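Local atomic coordinates of DUF5624 domain-containing protein (PDB entry 4JX2), a protein that is of unknown function but is probably secreted, and combines many helices with a small mixed beta-sheet in a two-subunit assembly. Residues Leu98-Met102 and Gln241-Ile246; Leu123-Lys128 and Phe203-Leu208; Asn267-Gly271 and Pro380-Leu384. The contacts are given in a common frame with arbitrary orientation. Residues are numbered along the deposited sequence.

Contact 1 of 3, residues Leu98-Met102 and Gln241-Ile246; sequences LKQLM and QLHSKI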
loop_
_atom_site.group_PDB
_atom_site.type_symbol
_atom_site.label_atom_id
_atom_site.label_comp_id
_atom_site.label_asym_id
_atom_site.label_seq_id
_atom_site.Cartn_x
_atom_site.Cartn_y
_atom_site.Cartn_z
ATOM N N LEU A 98 -17.784 3.208 -19.623
ATOM C CA LEU A 98 -18.400 2.382 -18.575
ATOM C C LEU A 98 -18.224 3.032 -17.199
ATOM O O LEU A 98 -17.166 3.587 -16.907
ATOM C CB LEU A 98 -17.746 0.977 -18.589
ATOM C CG LEU A 98 -18.324 -0.112 -17.686
ATOM C CD1 LEU A 98 -18.297 -1.451 -18.377
ATOM C CD2 LEU A 98 -17.572 -0.194 -16.340
ATOM N N LYS A 99 -19.265 2.930 -16.358
ATOM C CA LYS A 99 -19.309 3.376 -14.964
ATOM C C LYS A 99 -20.120 2.326 -14.216
ATOM O O LYS A 99 -21.317 2.198 -14.453
ATOM C CB LYS A 99 -19.884 4.799 -14.823
ATOM C CG LYS A 99 -20.011 5.284 -13.378
ATOM C CD LYS A 99 -20.167 6.805 -13.312
ATOM C CE LYS A 99 -21.514 7.248 -12.801
ATOM N NZ LYS A 99 -21.585 8.728 -12.633
ATOM N N GLN A 100 -19.455 1.535 -13.358
ATOM C CA GLN A 100 -20.110 0.460 -12.614
ATOM C C GLN A 100 -19.606 0.362 -11.169
ATOM O O GLN A 100 -18.408 0.335 -10.947
ATOM C CB GLN A 100 -19.874 -0.880 -13.351
ATOM C CG GLN A 100 -20.478 -2.125 -12.698
ATOM C CD GLN A 100 -21.951 -2.321 -12.921
ATOM O OE1 GLN A 100 -22.556 -1.739 -13.821
ATOM N NE2 GLN A 100 -22.552 -3.201 -12.137
ATOM N N LEU A 101 -20.522 0.193 -10.209
ATOM C CA LEU A 101 -20.186 -0.035 -8.813
ATOM C C LEU A 101 -19.775 -1.509 -8.587
ATOM O O LEU A 101 -20.530 -2.428 -8.915
ATOM C CB LEU A 101 -21.364 0.350 -7.924
ATOM C CG LEU A 101 -21.419 1.825 -7.569
ATOM C CD1 LEU A 101 -22.824 2.260 -7.327
ATOM C CD2 LEU A 101 -20.526 2.128 -6.375
HETATM N N MSE A 102 -18.569 -1.722 -8.030
HETATM C CA MSE A 102 -17.998 -3.051 -7.781
HETATM C C MSE A 102 -18.422 -3.616 -6.402
HETATM O O MSE A 102 -18.192 -4.792 -6.096
HETATM C CB MSE A 102 -16.462 -3.004 -7.945
HETATM C CG MSE A 102 -16.034 -2.888 -9.397
HETATM SE SE MSE A 102 -16.624 -4.444 -10.485
HETATM C CE MSE A 102 -18.351 -3.953 -11.006
ATOM N N GLN A 241 -22.242 -8.856 -13.177
ATOM C CA GLN A 241 -22.787 -7.573 -13.625
ATOM C C GLN A 241 -21.748 -6.779 -14.438
ATOM O O GLN A 241 -22.088 -6.211 -15.487
ATOM C CB GLN A 241 -23.301 -6.760 -12.447
ATOM C CG GLN A 241 -24.648 -7.250 -11.916
ATOM C CD GLN A 241 -25.802 -7.142 -12.876
ATOM O OE1 GLN A 241 -26.536 -8.097 -13.077
ATOM N NE2 GLN A 241 -26.011 -5.976 -13.467
ATOM N N LEU A 242 -20.494 -6.788 -13.985
ATOM C CA LEU A 242 -19.425 -6.128 -14.706
ATOM C C LEU A 242 -19.117 -6.832 -16.039
ATOM O O LEU A 242 -18.944 -6.150 -17.057
ATOM C CB LEU A 242 -18.140 -6.028 -13.882
ATOM C CG LEU A 242 -17.130 -5.106 -14.550
ATOM C CD1 LEU A 242 -17.676 -3.674 -14.665
ATOM C CD2 LEU A 242 -15.807 -5.143 -13.875
ATOM N N HIS A 243 -19.009 -8.176 -16.029
ATOM C CA HIS A 243 -18.713 -8.896 -17.248
ATOM C C HIS A 243 -19.796 -8.580 -18.301
ATOM O O HIS A 243 -19.441 -8.290 -19.440
ATOM C CB HIS A 243 -18.576 -10.399 -16.986
ATOM C CG HIS A 243 -18.419 -11.192 -18.242
ATOM N ND1 HIS A 243 -19.517 -11.722 -18.906
ATOM C CD2 HIS A 243 -17.307 -11.455 -18.961
ATOM C CE1 HIS A 243 -19.035 -12.329 -19.974
ATOM N NE2 HIS A 243 -17.710 -12.189 -20.059
ATOM N N SER A 244 -21.089 -8.578 -17.917
ATOM C CA SER A 244 -22.181 -8.284 -18.845
ATOM C C SER A 244 -21.995 -6.899 -19.513
ATOM O O SER A 244 -22.165 -6.775 -20.736
ATOM C CB SER A 244 -23.536 -8.360 -18.138
ATOM O OG SER A 244 -23.853 -9.652 -17.638
ATOM N N LYS A 245 -21.594 -5.884 -18.707
ATOM C CA LYS A 245 -21.373 -4.510 -19.150
ATOM C C LYS A 245 -20.096 -4.361 -19.985
ATOM O O LYS A 245 -20.183 -3.796 -21.074
ATOM C CB LYS A 245 -21.332 -3.550 -17.958
ATOM C CG LYS A 245 -22.656 -2.892 -17.644
ATOM C CD LYS A 245 -22.392 -1.520 -17.021
ATOM C CE LYS A 245 -23.627 -0.704 -16.704
ATOM N NZ LYS A 245 -23.272 0.677 -16.272
ATOM N N ILE A 246 -18.928 -4.858 -19.498
ATOM C CA ILE A 246 -17.615 -4.755 -20.157
ATOM C C ILE A 246 -17.529 -5.569 -21.472
ATOM O O ILE A 246 -16.780 -5.193 -22.373
ATOM C CB ILE A 246 -16.489 -5.153 -19.180
ATOM C CG1 ILE A 246 -15.190 -4.385 -19.476
ATOM C CG2 ILE A 246 -16.278 -6.679 -19.102
ATOM C CD1 ILE A 246 -14.183 -4.459 -18.430
#
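Leu98 opens the strand segment with its CA-to-CB bond directed at helix 223-247. Its CD1 reaches Lys245 CB at 3.7 Å and the backbone N of Ile246 at 3.6 Å, and its CD2 meets Leu242 CD1 at 3.9 Å, so this one leucine touches three residues of the helix. The CA-to-CB bond of Lys99 points away from the helix, but its carbonyl takes part: Lys245 NZ donates a 3.1 Å hydrogen bond to Lys99 O. The backbones of Leu98 and Gln100 pair with Ile89 and Leu87 of strand 86-90; strand 96-101 is one of the two outermost strands of the mixed sheet within this chain, and Lys99 O, between these paired residues, faces the outer edge, where Lys245 reaches it. Here a helix covers one face of a sheet, as in alpha/beta layers: the local axes of strand 98-101 and helix 241-246 run almost exactly antiparallel (174°) and approach to 9.5 Å. Gln100, two residues on from Leu98, again points toward the helix. Its CG packs on Leu242 CD1 at 3.8 Å, NE2 lies 3.7 Å from Gln241 CB, and OE1 comes within 3.2 Å of Lys245 CD, so the amide rests beside the aliphatic part of the lysine. Beyond the strand, Met102 (selenomethionine) sends its end back to the helix, with CE 3.6 Å from Leu242 CB, while Met102 O is hydrogen-bonded to Ser238 OG one turn earlier on the helix. Leu242, touched by Leu98, Gln100 and Met102, also packs on Leu87 and on Phe282 and Leu286 of helix 279-286.

Contact 2 of 3, residues Leu123-Lys128 and Phe203-Leu208; sequences LMYLAK and FDMASL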
loop_
_atom_site.group_PDB
_atom_site.type_symbol
_atom_site.label_atom_id
_atom_site.label_comp_id
_atom_site.label_asym_id
_atom_site.label_seq_id
_atom_site.Cartn_x
_atom_site.Cartn_y
_atom_site.Cartn_z
ATOM N N LEU A 123 -22.153 -10.808 15.802
ATOM C CA LEU A 123 -22.212 -11.618 17.011
ATOM C C LEU A 123 -20.842 -11.720 17.683
ATOM O O LEU A 123 -20.772 -11.657 18.922
ATOM C CB LEU A 123 -22.798 -13.001 16.718
ATOM C CG LEU A 123 -24.320 -13.045 16.581
ATOM C CD1 LEU A 123 -24.776 -14.396 16.106
ATOM C CD2 LEU A 123 -25.030 -12.643 17.897
HETATM N N MSE A 124 -19.758 -11.818 16.872
HETATM C CA MSE A 124 -18.361 -11.845 17.359
HETATM C C MSE A 124 -18.039 -10.549 18.126
HETATM O O MSE A 124 -17.497 -10.592 19.234
HETATM C CB MSE A 124 -17.374 -12.024 16.201
HETATM C CG MSE A 124 -17.374 -13.401 15.602
HETATM SE SE MSE A 124 -16.388 -13.390 13.900
HETATM C CE MSE A 124 -17.488 -14.664 12.889
ATOM N N TYR A 125 -18.444 -9.406 17.544
ATOM C CA TYR A 125 -18.280 -8.070 18.106
ATOM C C TYR A 125 -19.044 -7.950 19.409
ATOM O O TYR A 125 -18.507 -7.391 20.367
ATOM C CB TYR A 125 -18.746 -6.999 17.100
ATOM C CG TYR A 125 -17.739 -6.595 16.036
ATOM C CD1 TYR A 125 -16.892 -7.535 15.448
ATOM C CD2 TYR A 125 -17.698 -5.293 15.550
ATOM C CE1 TYR A 125 -15.989 -7.176 14.445
ATOM C CE2 TYR A 125 -16.812 -4.927 14.533
ATOM C CZ TYR A 125 -15.943 -5.868 13.999
ATOM O OH TYR A 125 -15.057 -5.516 13.015
ATOM N N LEU A 126 -20.270 -8.512 19.468
ATOM C CA LEU A 126 -21.117 -8.486 20.671
ATOM C C LEU A 126 -20.467 -9.265 21.828
ATOM O O LEU A 126 -20.526 -8.797 22.970
ATOM C CB LEU A 126 -22.534 -9.008 20.376
ATOM C CG LEU A 126 -23.426 -8.079 19.533
ATOM C CD1 LEU A 126 -24.614 -8.816 19.013
ATOM C CD2 LEU A 126 -23.879 -6.870 20.319
ATOM N N ALA A 127 -19.784 -10.397 21.517
ATOM C CA ALA A 127 -19.050 -11.216 22.487
ATOM C C ALA A 127 -17.894 -10.410 23.098
ATOM O O ALA A 127 -17.667 -10.497 24.322
ATOM C CB ALA A 127 -18.538 -12.494 21.831
ATOM N N LYS A 128 -17.188 -9.589 22.260
ATOM C CA LYS A 128 -16.086 -8.722 22.725
ATOM C C LYS A 128 -16.638 -7.572 23.606
ATOM O O LYS A 128 -16.065 -7.303 24.677
ATOM C CB LYS A 128 -15.249 -8.169 21.565
ATOM C CG LYS A 128 -14.030 -7.362 22.047
ATOM C CD LYS A 128 -12.751 -8.155 22.058
ATOM C CE LYS A 128 -12.334 -8.554 23.434
ATOM N NZ LYS A 128 -11.153 -9.452 23.389
ATOM N N PHE A 203 -22.883 -16.737 26.686
ATOM C CA PHE A 203 -22.414 -15.974 25.548
ATOM C C PHE A 203 -20.994 -15.482 25.801
ATOM O O PHE A 203 -20.753 -14.783 26.774
ATOM C CB PHE A 203 -23.372 -14.824 25.193
ATOM C CG PHE A 203 -23.015 -14.030 23.955
ATOM C CD1 PHE A 203 -22.923 -14.649 22.710
ATOM C CD2 PHE A 203 -22.821 -12.656 24.024
ATOM C CE1 PHE A 203 -22.618 -13.911 21.557
ATOM C CE2 PHE A 203 -22.530 -11.914 22.873
ATOM C CZ PHE A 203 -22.406 -12.551 21.647
ATOM N N ASP A 204 -20.054 -15.920 24.950
ATOM C CA ASP A 204 -18.638 -15.549 24.936
ATOM C C ASP A 204 -18.016 -16.026 23.614
ATOM O O ASP A 204 -18.685 -16.751 22.874
ATOM C CB ASP A 204 -17.861 -16.080 26.165
ATOM C CG ASP A 204 -18.028 -17.546 26.457
ATOM O OD1 ASP A 204 -17.576 -18.366 25.640
ATOM O OD2 ASP A 204 -18.570 -17.874 27.525
HETATM N N MSE A 205 -16.754 -15.619 23.312
HETATM C CA MSE A 205 -16.042 -15.981 22.080
HETATM C C MSE A 205 -16.141 -17.486 21.797
HETATM O O MSE A 205 -16.538 -17.883 20.701
HETATM C CB MSE A 205 -14.551 -15.567 22.143
HETATM C CG MSE A 205 -14.292 -14.067 22.231
HETATM SE SE MSE A 205 -14.685 -13.110 20.592
HETATM C CE MSE A 205 -13.452 -11.676 20.875
ATOM N N ALA A 206 -15.807 -18.308 22.810
ATOM C CA ALA A 206 -15.775 -19.767 22.769
ATOM C C ALA A 206 -17.157 -20.381 22.540
ATOM O O ALA A 206 -17.291 -21.256 21.678
ATOM C CB ALA A 206 -15.181 -20.292 24.060
ATOM N N SER A 207 -18.171 -19.926 23.315
ATOM C CA SER A 207 -19.547 -20.389 23.250
ATOM C C SER A 207 -20.134 -20.065 21.887
ATOM O O SER A 207 -20.750 -20.940 21.272
ATOM C CB SER A 207 -20.376 -19.753 24.362
ATOM O OG SER A 207 -19.991 -20.231 25.643
ATOM N N LEU A 208 -19.877 -18.843 21.374
ATOM C CA LEU A 208 -20.372 -18.405 20.063
ATOM C C LEU A 208 -19.881 -19.347 18.944
ATOM O O LEU A 208 -20.681 -19.755 18.086
ATOM C CB LEU A 208 -19.943 -16.948 19.781
ATOM C CG LEU A 208 -20.146 -16.426 18.356
ATOM C CD1 LEU A 208 -21.631 -16.164 18.044
ATOM C CD2 LEU A 208 -19.319 -15.215 18.128
#
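This is a buried apolar contact within the DUF5624 region, bordering the second subunit, where helix 119-131 packs against the start of helix 205-213 and the residues leading into it. Asp204 is the N-cap of the latter: its OD1 accepts from Ser207 N at 2.9 Å. That cap lies at the point of closest backbone approach, Asp204 CA being 5.0 Å from Ala127 CA, where the CA-to-CB bond of Ala127 points at the start of helix 205-213. Ala127 CB meets Phe203 CZ at 3.9 Å and Met205 SE (selenomethionine) at 4.1 Å. The Phe203 ring slides its edge to Leu123 O (CZ to O, 3.3 Å), while Leu208 straddles Leu123 CB with CD1 at 3.6 Å and Met124 CG with CD2 at 3.7 Å. At the far end Lys128 offers its aliphatic chain, CD 3.8 Å from Met205 CE; its NZ is salt-bridged to Glu131 and to Glu338 of the second subunit. Cohesion between the segments therefore comes from close-fitting apolar surfaces, with the charge of Lys128 neutralised outside them.

Contact 3 of 3, residues Asn267-Gly271 and Pro380-Leu384; sequences NVSAG and PTEML. With SO4 (sulfate ion), chain F.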
loop_
_atom_site.group_PDB
_atom_site.type_symbol
_atom_site.label_atom_id
_atom_site.label_comp_id
_atom_site.label_asym_id
_atom_site.label_seq_id
_atom_site.Cartn_x
_atom_site.Cartn_y
_atom_site.Cartn_z
ATOM N N ASN A 267 -12.548 -0.104 5.569
ATOM C CA ASN A 267 -11.295 -0.865 5.669
ATOM C C ASN A 267 -10.201 -0.089 4.932
ATOM O O ASN A 267 -9.915 -0.323 3.755
ATOM C CB ASN A 267 -11.472 -2.289 5.136
ATOM C CG ASN A 267 -10.463 -3.243 5.668
ATOM O OD1 ASN A 267 -9.407 -2.871 6.173
ATOM N ND2 ASN A 267 -10.743 -4.509 5.528
ATOM N N VAL A 268 -9.625 0.875 5.650
ATOM C CA VAL A 268 -8.630 1.852 5.181
ATOM C C VAL A 268 -7.215 1.281 5.036
ATOM O O VAL A 268 -6.341 2.006 4.565
ATOM C CB VAL A 268 -8.611 3.124 6.069
ATOM C CG1 VAL A 268 -9.886 3.930 5.879
ATOM C CG2 VAL A 268 -8.380 2.797 7.544
ATOM N N SER A 269 -7.009 -0.003 5.350
ATOM C CA SER A 269 -5.701 -0.658 5.273
ATOM C C SER A 269 -5.645 -1.848 4.321
ATOM O O SER A 269 -4.582 -2.455 4.188
ATOM C CB SER A 269 -5.311 -1.147 6.663
ATOM O OG SER A 269 -6.284 -2.054 7.158
ATOM N N ALA A 270 -6.776 -2.210 3.682
ATOM C CA ALA A 270 -6.866 -3.425 2.876
ATOM C C ALA A 270 -6.821 -3.202 1.371
ATOM O O ALA A 270 -7.163 -2.121 0.898
ATOM C CB ALA A 270 -8.137 -4.150 3.230
ATOM N N GLY A 271 -6.456 -4.267 0.642
ATOM C CA GLY A 271 -6.372 -4.311 -0.819
ATOM C C GLY A 271 -5.448 -3.287 -1.435
ATOM O O GLY A 271 -5.769 -2.734 -2.492
ATOM N N PRO A 380 -4.926 -6.884 8.684
ATOM C CA PRO A 380 -5.312 -5.527 8.241
ATOM C C PRO A 380 -5.173 -5.298 6.729
ATOM O O PRO A 380 -5.887 -4.463 6.178
ATOM C CB PRO A 380 -4.335 -4.627 9.003
ATOM C CG PRO A 380 -3.156 -5.487 9.320
ATOM C CD PRO A 380 -3.764 -6.827 9.598
ATOM N N THR A 381 -4.264 -6.036 6.069
ATOM C CA THR A 381 -4.002 -5.983 4.624
ATOM C C THR A 381 -5.147 -6.577 3.798
ATOM O O THR A 381 -5.255 -6.286 2.615
ATOM C CB THR A 381 -2.695 -6.743 4.303
ATOM O OG1 THR A 381 -2.816 -8.129 4.679
ATOM C CG2 THR A 381 -1.491 -6.118 4.966
ATOM N N GLU A 382 -5.976 -7.416 4.410
ATOM C CA GLU A 382 -7.071 -8.140 3.747
ATOM C C GLU A 382 -8.440 -7.513 3.912
ATOM O O GLU A 382 -8.734 -6.836 4.904
ATOM C CB GLU A 382 -7.161 -9.568 4.311
ATOM C CG GLU A 382 -5.874 -10.375 4.263
ATOM C CD GLU A 382 -5.179 -10.381 2.921
ATOM O OE1 GLU A 382 -5.793 -10.830 1.925
ATOM O OE2 GLU A 382 -4.021 -9.910 2.866
HETATM N N MSE A 383 -9.284 -7.764 2.920
HETATM C CA MSE A 383 -10.702 -7.373 2.882
HETATM C C MSE A 383 -11.463 -8.647 3.068
HETATM O O MSE A 383 -10.968 -9.687 2.604
HETATM C CB MSE A 383 -11.087 -6.711 1.532
HETATM C CG MSE A 383 -9.929 -6.153 0.740
HETATM SE SE MSE A 383 -10.507 -5.232 -0.851
HETATM C CE MSE A 383 -10.165 -6.608 -2.146
ATOM N N LEU A 384 -12.666 -8.619 3.667
ATOM C CA LEU A 384 -13.443 -9.877 3.804
ATOM C C LEU A 384 -13.778 -10.496 2.424
ATOM O O LEU A 384 -13.827 -11.716 2.331
ATOM C CB LEU A 384 -14.727 -9.720 4.644
ATOM C CG LEU A 384 -14.554 -9.684 6.159
ATOM C CD1 LEU A 384 -15.904 -9.611 6.846
ATOM C CD2 LEU A 384 -13.740 -10.885 6.687
HETATM S S SO4 F . -14.317 -5.549 5.314
HETATM O O1 SO4 F . -14.206 -6.603 6.311
HETATM O O2 SO4 F . -14.398 -4.243 6.003
HETATM O O3 SO4 F . -13.141 -5.589 4.446
HETATM O O4 SO4 F . -15.522 -5.732 4.499
#
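Two loops meet at a sulfate site on the subunit interface, one following strand 257-262 and one preceding helix 386-398. Asn267 ND2 donates both to Glu382 O, at 3.1 Å, and to sulfate O3, at 2.8 Å; Leu384 N adds a bond to the same O3 at 3.2 Å, and Arg332 NH2 of the second subunit is also hydrogen-bonded to the sulfate. The sulfate probably comes from the crystallisation liquor, so it marks a site able to hold an anion without naming a natural ligand. Asn267 also begins a type I beta turn ending at Ala270, and this turn docks onto the backbone of 380-384. Ser269 OG donates to Pro380 O at 2.6 Å, and just past the turn Gly271 N donates to Thr381 O at 3.1 Å. Between those two bonds Ala270 CA makes a CA-H...O contact with Thr381 O (3.3 Å), and Ala270 CB lies 3.7 Å from Met383 CG. Gly271 has a positive phi, which favours glycine, and a CB there would sit only 3.0 Å from Met383 SE (selenomethionine). The CA-to-CB bond of Glu382 points away from 267-271, and its OE2 accepts from Thr381 OG1 at 2.8 Å and is also hydrogen-bonded to Ser276 OG. At the turn's tip, Val268 makes backbone hydrogen bonds to the second subunit and packs on its Arg329.

Contacts 1 and 2 lie on opposite sides of the chain's centre, with their own centres 38 Å apart, yet contact 2 is nested along the chain inside the loop that contact 1 closes. The 138 residues between the segments of contact 1 contain no strand, so that contact brings the chain back to the sheet after a long helical excursion. Contact 3 follows both in sequence; its centre is 23 Å from each, with nearest atoms about 9 Å from contact 1 and about 7 Å from contact 2. Contacts 2 and 3 both reach the second subunit, whereas contact 1 is untouched by it. The sulfate sits where contact 3 meets that subunit, touched by neither of the others.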